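Local coordinates for protein putative trimethylamine methyltransferase (Rhizobium meliloti, PDB 4YYC) that probably transfers methyl groups as a member of the trimethylamine methyltransferase family, at residues Arg49-Leu54 / Val339-Ala344; Glu57-Ile62 / Ala344-Arg349. One frame throughout, in Å; residues are numbered along the deposited sequence. Where two conformers were deposited one is given.

Interaction 1 (Arg49-Leu54 / Val339-Ala344); sequences REYEVL and VSYGAA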
ATOM      1  N   ARG A  49     -12.664   8.313  -1.709  1.00 21.27           N
ATOM      2  CA  ARG A  49     -12.240   9.169  -2.821  0.50 21.65           C
ATOM      3  C   ARG A  49     -11.175   8.537  -3.678  1.00 20.68           C
ATOM      4  O   ARG A  49     -10.417   7.664  -3.188  1.00 19.70           O
ATOM      5  CB  ARG A  49     -11.604  10.469  -2.275  0.50 23.18           C
ATOM      6  CG  ARG A  49     -12.573  11.365  -1.582  0.50 24.89           C
ATOM      7  CD  ARG A  49     -11.857  12.558  -1.013  0.50 26.63           C
ATOM      8  NE  ARG A  49     -12.542  12.933   0.199  0.50 28.74           N
ATOM      9  CZ  ARG A  49     -12.459  14.118   0.761  0.50 30.43           C
ATOM     10  NH1 ARG A  49     -11.719  15.061   0.198  0.50 31.35           N
ATOM     11  NH2 ARG A  49     -13.122  14.353   1.873  0.50 31.58           N
ATOM     12  N   GLU A  50     -11.077   8.983  -4.935  1.00 19.99           N
ATOM     13  CA  GLU A  50      -9.973   8.595  -5.826  1.00 19.58           C
ATOM     14  C   GLU A  50      -8.739   9.460  -5.558  1.00 19.42           C
ATOM     15  O   GLU A  50      -8.842  10.677  -5.361  1.00 20.25           O
ATOM     16  CB  GLU A  50     -10.368   8.713  -7.302  1.00 20.31           C
ATOM     17  CG  GLU A  50     -11.681   7.993  -7.624  1.00 21.35           C
ATOM     18  CD  GLU A  50     -12.919   8.907  -7.556  1.00 23.82           C
ATOM     19  OE1 GLU A  50     -12.968   9.901  -6.770  1.00 25.47           O
ATOM     20  OE2 GLU A  50     -13.869   8.626  -8.319  1.00 27.23           O
ATOM     21  N   TYR A  51      -7.566   8.829  -5.464  1.00 18.63           N
ATOM     22  CA  TYR A  51      -6.328   9.551  -5.281  1.00 18.98           C
ATOM     23  C   TYR A  51      -5.771   9.976  -6.631  1.00 19.85           C
ATOM     24  O   TYR A  51      -5.656   9.117  -7.548  1.00 20.09           O
ATOM     25  CB  TYR A  51      -5.313   8.632  -4.595  1.00 18.13           C
ATOM     26  CG  TYR A  51      -4.060   9.389  -4.252  1.00 18.04           C
ATOM     27  CD1 TYR A  51      -4.062  10.342  -3.245  1.00 18.69           C
ATOM     28  CD2 TYR A  51      -2.855   9.127  -4.887  1.00 17.57           C
ATOM     29  CE1 TYR A  51      -2.940  11.046  -2.926  1.00 18.88           C
ATOM     30  CE2 TYR A  51      -1.703   9.824  -4.559  1.00 17.88           C
ATOM     31  CZ  TYR A  51      -1.732  10.770  -3.559  1.00 18.40           C
ATOM     32  OH  TYR A  51      -0.631  11.481  -3.190  1.00 18.71           O
ATOM     33  N   GLU A  52      -5.418  11.248  -6.738  1.00 21.39           N
ATOM     34  CA  GLU A  52      -4.958  11.897  -7.975  1.00 22.76           C
ATOM     35  C   GLU A  52      -3.507  12.288  -7.880  1.00 21.59           C
ATOM     36  O   GLU A  52      -3.078  12.778  -6.838  1.00 20.97           O
ATOM     37  CB  GLU A  52      -5.675  13.195  -8.198  1.00 26.59           C
ATOM     38  CG  GLU A  52      -7.152  13.098  -8.092  1.00 29.90           C
ATOM     39  CD  GLU A  52      -7.833  14.376  -8.540  1.00 33.07           C
ATOM     40  OE1 GLU A  52      -7.342  15.531  -8.338  1.00 38.02           O
ATOM     41  OE2 GLU A  52      -8.898  14.222  -9.088  1.00 36.11           O
ATOM     42  N   VAL A  53      -2.779  12.090  -8.978  1.00 20.30           N
ATOM     43  CA  VAL A  53      -1.424  12.546  -9.135  1.00 20.84           C
ATOM     44  C   VAL A  53      -1.189  13.651 -10.158  1.00 21.44           C
ATOM     45  O   VAL A  53      -0.128  14.230 -10.146  1.00 22.42           O
ATOM     46  CB  VAL A  53      -0.462  11.392  -9.377  1.00 20.48           C
ATOM     47  CG1 VAL A  53      -0.569  10.404  -8.211  1.00 20.30           C
ATOM     48  CG2 VAL A  53      -0.735  10.717 -10.707  1.00 20.07           C
ATOM     49  N   LEU A  54      -2.147  13.932 -11.039  1.00 21.06           N
ATOM     50  CA  LEU A  54      -1.987  14.982 -12.040  1.00 22.39           C
ATOM     51  C   LEU A  54      -2.998  16.056 -11.759  1.00 23.22           C
ATOM     52  O   LEU A  54      -4.135  15.761 -11.412  1.00 22.43           O
ATOM     53  CB  LEU A  54      -2.238  14.449 -13.438  1.00 22.27           C
ATOM     54  CG  LEU A  54      -1.322  13.330 -13.933  1.00 22.27           C
ATOM     55  CD1 LEU A  54      -1.805  12.672 -15.205  1.00 22.46           C
ATOM     56  CD2 LEU A  54       0.075  13.932 -14.058  1.00 23.34           C
ATOM     57  N   VAL A 339       1.994   6.018 -12.991  1.00 16.06           N
ATOM     58  CA  VAL A 339       1.328   5.795 -14.300  1.00 16.40           C
ATOM     59  C   VAL A 339      -0.138   5.379 -14.082  1.00 16.40           C
ATOM     60  O   VAL A 339      -1.053   5.944 -14.673  1.00 16.64           O
ATOM     61  CB  VAL A 339       2.029   4.697 -15.127  1.00 16.51           C
ATOM     62  CG1 VAL A 339       1.188   4.211 -16.328  1.00 16.91           C
ATOM     63  CG2 VAL A 339       3.400   5.175 -15.603  1.00 17.00           C
ATOM     64  N   SER A 340      -0.366   4.396 -13.224  1.00 16.33           N
ATOM     65  CA  SER A 340      -1.715   3.900 -13.069  1.00 17.27           C
ATOM     66  C   SER A 340      -2.657   4.859 -12.379  1.00 16.19           C
ATOM     67  O   SER A 340      -3.846   4.966 -12.753  1.00 16.05           O
ATOM     68  CB  SER A 340      -1.736   2.546 -12.394  1.00 18.35           C
ATOM     69  OG  SER A 340      -1.168   1.591 -13.261  1.00 22.69           O
ATOM     70  N   TYR A 341      -2.163   5.612 -11.394  1.00 15.51           N
ATOM     71  CA  TYR A 341      -3.013   6.649 -10.792  1.00 15.29           C
ATOM     72  C   TYR A 341      -3.417   7.673 -11.852  1.00 15.50           C
ATOM     73  O   TYR A 341      -4.556   8.101 -11.912  1.00 15.67           O
ATOM     74  CB  TYR A 341      -2.298   7.397  -9.661  1.00 15.22           C
ATOM     75  CG  TYR A 341      -2.253   6.732  -8.295  1.00 14.82           C
ATOM     76  CD1 TYR A 341      -3.428   6.362  -7.629  1.00 14.96           C
ATOM     77  CD2 TYR A 341      -1.045   6.490  -7.651  1.00 14.81           C
ATOM     78  CE1 TYR A 341      -3.393   5.826  -6.355  1.00 14.70           C
ATOM     79  CE2 TYR A 341      -1.016   5.903  -6.393  1.00 14.45           C
ATOM     80  CZ  TYR A 341      -2.182   5.591  -5.757  1.00 14.35           C
ATOM     81  OH  TYR A 341      -2.184   5.003  -4.517  1.00 14.77           O
ATOM     82  N   GLY A 342      -2.452   8.092 -12.665  1.00 15.35           N
ATOM     83  CA  GLY A 342      -2.678   9.060 -13.699  1.00 15.97           C
ATOM     84  C   GLY A 342      -3.609   8.528 -14.782  1.00 16.07           C
ATOM     85  O   GLY A 342      -4.520   9.238 -15.273  1.00 16.97           O
ATOM     86  N   ALA A 343      -3.407   7.285 -15.149  1.00 15.76           N
ATOM     87  CA  ALA A 343      -4.220   6.688 -16.213  1.00 15.69           C
ATOM     88  C   ALA A 343      -5.690   6.621 -15.757  1.00 15.57           C
ATOM     89  O   ALA A 343      -6.634   6.826 -16.539  1.00 16.21           O
ATOM     90  CB  ALA A 343      -3.690   5.311 -16.590  1.00 15.66           C
ATOM     91  N   ALA A 344      -5.919   6.323 -14.491  1.00 15.36           N
ATOM     92  CA  ALA A 344      -7.291   6.325 -13.960  1.00 15.46           C
ATOM     93  C   ALA A 344      -7.974   7.687 -14.095  1.00 15.95           C
ATOM     94  O   ALA A 344      -9.158   7.768 -14.461  1.00 16.05           O
ATOM     95  CB  ALA A 344      -7.291   5.894 -12.502  1.00 15.13           C
TER
HETATM   96  O   HOH W   1      -6.488   8.178  -9.838  1.00 18.64           O
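Y51 points the edge of its ring at the face of Y341. The stack is T-shaped (edge-to-face), with planes at 69° and centroids of the Y51 and Y341 rings 5.1 Å apart. Y51 CD2 stands over the centre of the Y341 ring, 3.6 Å above its plane. Y51 CB also nears the ring, 3.8 Å from Y341 CE1. V53 packs at the root of the same side chain. Its CG1 meets Y341 CB at 3.8 Å, and its CG2 reaches G342 N at 3.7 Å. L54 comes in with CD1, 4.0 Å from G342 CA. An alanine at Y341 would keep CB for V53, but loss of the ring would probably leave the Y51 edge without its face and open a gap between loop and helix. The backbones are joined through a water. It donates to Y51 O at 2.6 Å and to Y341 O at 2.8 Å.

Further out, Q345 OE1 accepts from both V53 N and L54 N, which fixes the loop against the next turn of the helix. The backbone of Y51 is hydrogen-bonded to L383. Y51 CG is anti to the backbone N (chi1 -174°), near Y341 CE1. Y51 OH is hydrogen-bonded to R49 O of the second subunit; I48 of that subunit packs on Y51, and its L383 on Y341. The arrangement is an N-terminal loop laid on an outer helix of the α/β barrel of this family. Helix 334-350 lies in the connection between parallel strands 313-322 and 354-355, a beta-alpha-beta arrangement, and the loop ties it to the dimer interface.

Interaction 2 (Glu57-Ile62 / Ala344-Arg349); sequences EGLQLI and AQLARR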
ATOM      1  N   GLU A  57      -3.723  21.055 -15.362  1.00 29.77           N
ATOM      2  CA  GLU A  57      -2.766  21.409 -16.419  1.00 30.49           C
ATOM      3  C   GLU A  57      -2.028  20.175 -16.924  1.00 28.48           C
ATOM      4  O   GLU A  57      -1.832  20.035 -18.119  1.00 28.13           O
ATOM      5  CB  GLU A  57      -1.768  22.481 -15.973  1.00 32.38           C
ATOM      6  CG  GLU A  57      -0.484  22.548 -16.807  1.00 33.28           C
ATOM      7  N   GLY A  58      -1.644  19.278 -16.007  1.00 27.07           N
ATOM      8  CA  GLY A  58      -0.968  18.055 -16.360  1.00 25.95           C
ATOM      9  C   GLY A  58      -1.871  17.145 -17.165  1.00 24.69           C
ATOM     10  O   GLY A  58      -1.435  16.501 -18.101  1.00 24.46           O
ATOM     11  N   LEU A  59      -3.135  17.056 -16.775  1.00 24.13           N
ATOM     12  CA  LEU A  59      -4.069  16.206 -17.501  1.00 23.16           C
ATOM     13  C   LEU A  59      -4.264  16.729 -18.927  1.00 23.71           C
ATOM     14  O   LEU A  59      -4.218  15.965 -19.890  1.00 22.87           O
ATOM     15  CB  LEU A  59      -5.413  16.140 -16.816  1.00 23.17           C
ATOM     16  CG  LEU A  59      -5.368  15.413 -15.489  1.00 22.75           C
ATOM     17  CD1 LEU A  59      -6.545  15.792 -14.606  1.00 23.34           C
ATOM     18  CD2 LEU A  59      -5.327  13.909 -15.759  1.00 22.10           C
ATOM     19  N   GLN A  60      -4.500  18.031 -19.045  1.00 24.77           N
ATOM     20  CA  GLN A  60      -4.614  18.649 -20.369  1.00 25.99           C
ATOM     21  C   GLN A  60      -3.366  18.463 -21.230  1.00 25.58           C
ATOM     22  O   GLN A  60      -3.455  18.291 -22.430  1.00 25.20           O
ATOM     23  CB  GLN A  60      -4.933  20.141 -20.211  1.00 28.15           C
ATOM     24  CG  GLN A  60      -6.367  20.364 -19.782  1.00 29.30           C
ATOM     25  CD  GLN A  60      -6.734  21.842 -19.761  1.00 31.97           C
ATOM     26  OE1 GLN A  60      -6.258  22.608 -20.572  1.00 34.86           O
ATOM     27  NE2 GLN A  60      -7.568  22.231 -18.834  1.00 32.83           N
ATOM     28  N   LEU A  61      -2.201  18.489 -20.600  1.00 25.84           N
ATOM     29  CA  LEU A  61      -0.951  18.302 -21.309  1.00 25.98           C
ATOM     30  C   LEU A  61      -0.847  16.911 -21.918  1.00 24.96           C
ATOM     31  O   LEU A  61      -0.507  16.763 -23.087  1.00 24.53           O
ATOM     32  CB  LEU A  61       0.195  18.566 -20.344  1.00 27.38           C
ATOM     33  CG  LEU A  61       1.608  18.324 -20.851  1.00 28.67           C
ATOM     34  CD1 LEU A  61       1.902  19.225 -22.026  1.00 29.80           C
ATOM     35  CD2 LEU A  61       2.577  18.639 -19.700  1.00 29.37           C
ATOM     36  N   ILE A  62      -1.136  15.907 -21.098  1.00 23.28           N
ATOM     37  CA  ILE A  62      -1.111  14.519 -21.566  1.00 22.82           C
ATOM     38  C   ILE A  62      -2.159  14.310 -22.660  1.00 22.19           C
ATOM     39  O   ILE A  62      -1.873  13.684 -23.671  1.00 22.58           O
ATOM     40  CB  ILE A  62      -1.311  13.512 -20.426  1.00 22.24           C
ATOM     41  CG1 ILE A  62      -0.215  13.662 -19.352  1.00 23.23           C
ATOM     42  CG2 ILE A  62      -1.312  12.088 -20.966  1.00 21.41           C
ATOM     43  CD1 ILE A  62       1.195  13.497 -19.863  1.00 23.81           C
ATOM     44  N   ALA A 344      -5.919   6.323 -14.491  1.00 15.36           N
ATOM     45  CA  ALA A 344      -7.291   6.325 -13.960  1.00 15.46           C
ATOM     46  C   ALA A 344      -7.974   7.687 -14.095  1.00 15.95           C
ATOM     47  O   ALA A 344      -9.158   7.768 -14.461  1.00 16.05           O
ATOM     48  CB  ALA A 344      -7.291   5.894 -12.502  1.00 15.13           C
ATOM     49  N   GLN A 345      -7.224   8.755 -13.837  1.00 16.19           N
ATOM     50  CA  GLN A 345      -7.722  10.078 -14.040  1.00 16.95           C
ATOM     51  C   GLN A 345      -8.103  10.304 -15.493  1.00 17.12           C
ATOM     52  O   GLN A 345      -9.197  10.844 -15.774  1.00 17.70           O
ATOM     53  CB  GLN A 345      -6.709  11.154 -13.618  1.00 17.40           C
ATOM     54  CG  GLN A 345      -6.391  11.136 -12.145  1.00 17.59           C
ATOM     55  CD  GLN A 345      -5.414  12.224 -11.744  1.00 18.02           C
ATOM     56  OE1 GLN A 345      -4.235  11.947 -11.480  1.00 18.31           O
ATOM     57  NE2 GLN A 345      -5.886  13.447 -11.753  1.00 19.48           N
ATOM     58  N   LEU A 346      -7.229   9.896 -16.399  1.00 16.80           N
ATOM     59  CA  LEU A 346      -7.503  10.059 -17.853  1.00 17.43           C
ATOM     60  C   LEU A 346      -8.693   9.242 -18.307  1.00 17.10           C
ATOM     61  O   LEU A 346      -9.473   9.673 -19.165  1.00 17.30           O
ATOM     62  CB  LEU A 346      -6.272   9.693 -18.659  1.00 17.62           C
ATOM     63  CG  LEU A 346      -5.100  10.653 -18.438  1.00 18.48           C
ATOM     64  CD1 LEU A 346      -3.847   9.980 -18.987  1.00 18.90           C
ATOM     65  CD2 LEU A 346      -5.336  12.030 -19.011  1.00 19.40           C
ATOM     66  N   ALA A 347      -8.850   8.047 -17.724  1.00 16.61           N
ATOM     67  CA  ALA A 347     -10.008   7.189 -18.033  1.00 16.69           C
ATOM     68  C   ALA A 347     -11.334   7.783 -17.587  1.00 17.05           C
ATOM     69  O   ALA A 347     -12.347   7.765 -18.337  1.00 16.99           O
ATOM     70  CB  ALA A 347      -9.796   5.810 -17.416  1.00 16.21           C
ATOM     71  N   ARG A 348     -11.349   8.384 -16.408  1.00 17.19           N
ATOM     72  CA  ARG A 348     -12.597   9.011 -15.903  1.00 18.11           C
ATOM     73  C   ARG A 348     -12.967  10.166 -16.807  1.00 18.89           C
ATOM     74  O   ARG A 348     -14.145  10.371 -17.121  1.00 19.82           O
ATOM     75  CB  ARG A 348     -12.457   9.459 -14.449  1.00 18.49           C
ATOM     76  CG  ARG A 348     -12.518   8.308 -13.427  1.00 18.41           C
ATOM     77  CD  ARG A 348     -12.527   8.831 -12.001  1.00 18.72           C
ATOM     78  NE  ARG A 348     -11.240   9.359 -11.548  1.00 19.02           N
ATOM     79  CZ  ARG A 348     -10.232   8.636 -11.069  1.00 18.71           C
ATOM     80  NH1 ARG A 348     -10.310   7.323 -10.956  1.00 17.98           N
ATOM     81  NH2 ARG A 348      -9.116   9.260 -10.697  1.00 19.83           N
ATOM     82  N   ARG A 349     -11.970  10.925 -17.260  1.00 19.25           N
ATOM     83  CA  ARG A 349     -12.225  12.068 -18.133  1.00 20.38           C
ATOM     84  C   ARG A 349     -12.648  11.642 -19.526  1.00 20.55           C
ATOM     85  O   ARG A 349     -13.518  12.312 -20.136  1.00 21.75           O
ATOM     86  CB  ARG A 349     -11.007  12.984 -18.210  1.00 20.87           C
ATOM     87  CG  ARG A 349     -10.692  13.698 -16.903  1.00 21.47           C
ATOM     88  CD  ARG A 349      -9.268  14.149 -16.869  1.00 21.64           C
ATOM     89  NE  ARG A 349      -8.933  15.199 -17.818  1.00 22.58           N
ATOM     90  CZ  ARG A 349      -9.037  16.507 -17.549  1.00 23.90           C
ATOM     91  NH1 ARG A 349      -9.475  16.947 -16.359  1.00 24.23           N
ATOM     92  NH2 ARG A 349      -8.665  17.375 -18.459  1.00 24.31           N
TER
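L59 reaches from helix 57-62 into a notch made by Q345, L346 and R349. Its CB lies over the centre of the R349 guanidinium, 3.6 Å above the plane. CD1 of L59 is 3.6 Å from R349 NH1 and packs also on NE2 of Q345, whose OE1 is hydrogen-bonded to V53 N and L54 N of the preceding loop. The other branch, CD2, meets Q345 CB and touches L346 CD2 at 3.8 Å.

R349 bends at chi3 (67°), which turns NE toward helix 57-62. Its charge is met by two residues flanking that segment: NE makes a salt bridge with E63, and NH1 makes one with E56. These bonds hold the guanidinium in place across L59. Q60 adds its CG, 4.0 Å from R349 NH2, and its own NE2 is hydrogen-bonded to E56.

L346 and L59 run alongside each other, pointing opposite ways. The CD1 branch of L346 meets I62 CG2 at 3.8 Å, and I62 goes on to pack against L290 of helix 286-307. The helix segments cross at -76°, with axes 10.8 Å apart at closest approach. At this spacing the contact is made mainly by the side chains of L59, L346 and R349.

The contact thus grades from an apolar end at I62 and L346 to a charged end at R349. The acids E56 and E63 would probably stabilise the arginine charge, while L59 packs apolar carbon on one face of it.

In the fold
Interactions 1 and 2 lie side by side, their centres about 9 Å apart. Both use helix 334-350: the first takes its middle, the second its C-terminal end, and they share A344. Along the chain the order is 49-54, 57-62, 339-344, 344-349, so the segments alternate. The loop and the start of helix 56-73 therefore form one continuous run of chain that packs on one helix, first as a loop and then as a helix crossing it steeply. Q345 joins the two contacts into one interface. Both also touch the second subunit, so this edge of the barrel carries fold and dimer contacts together.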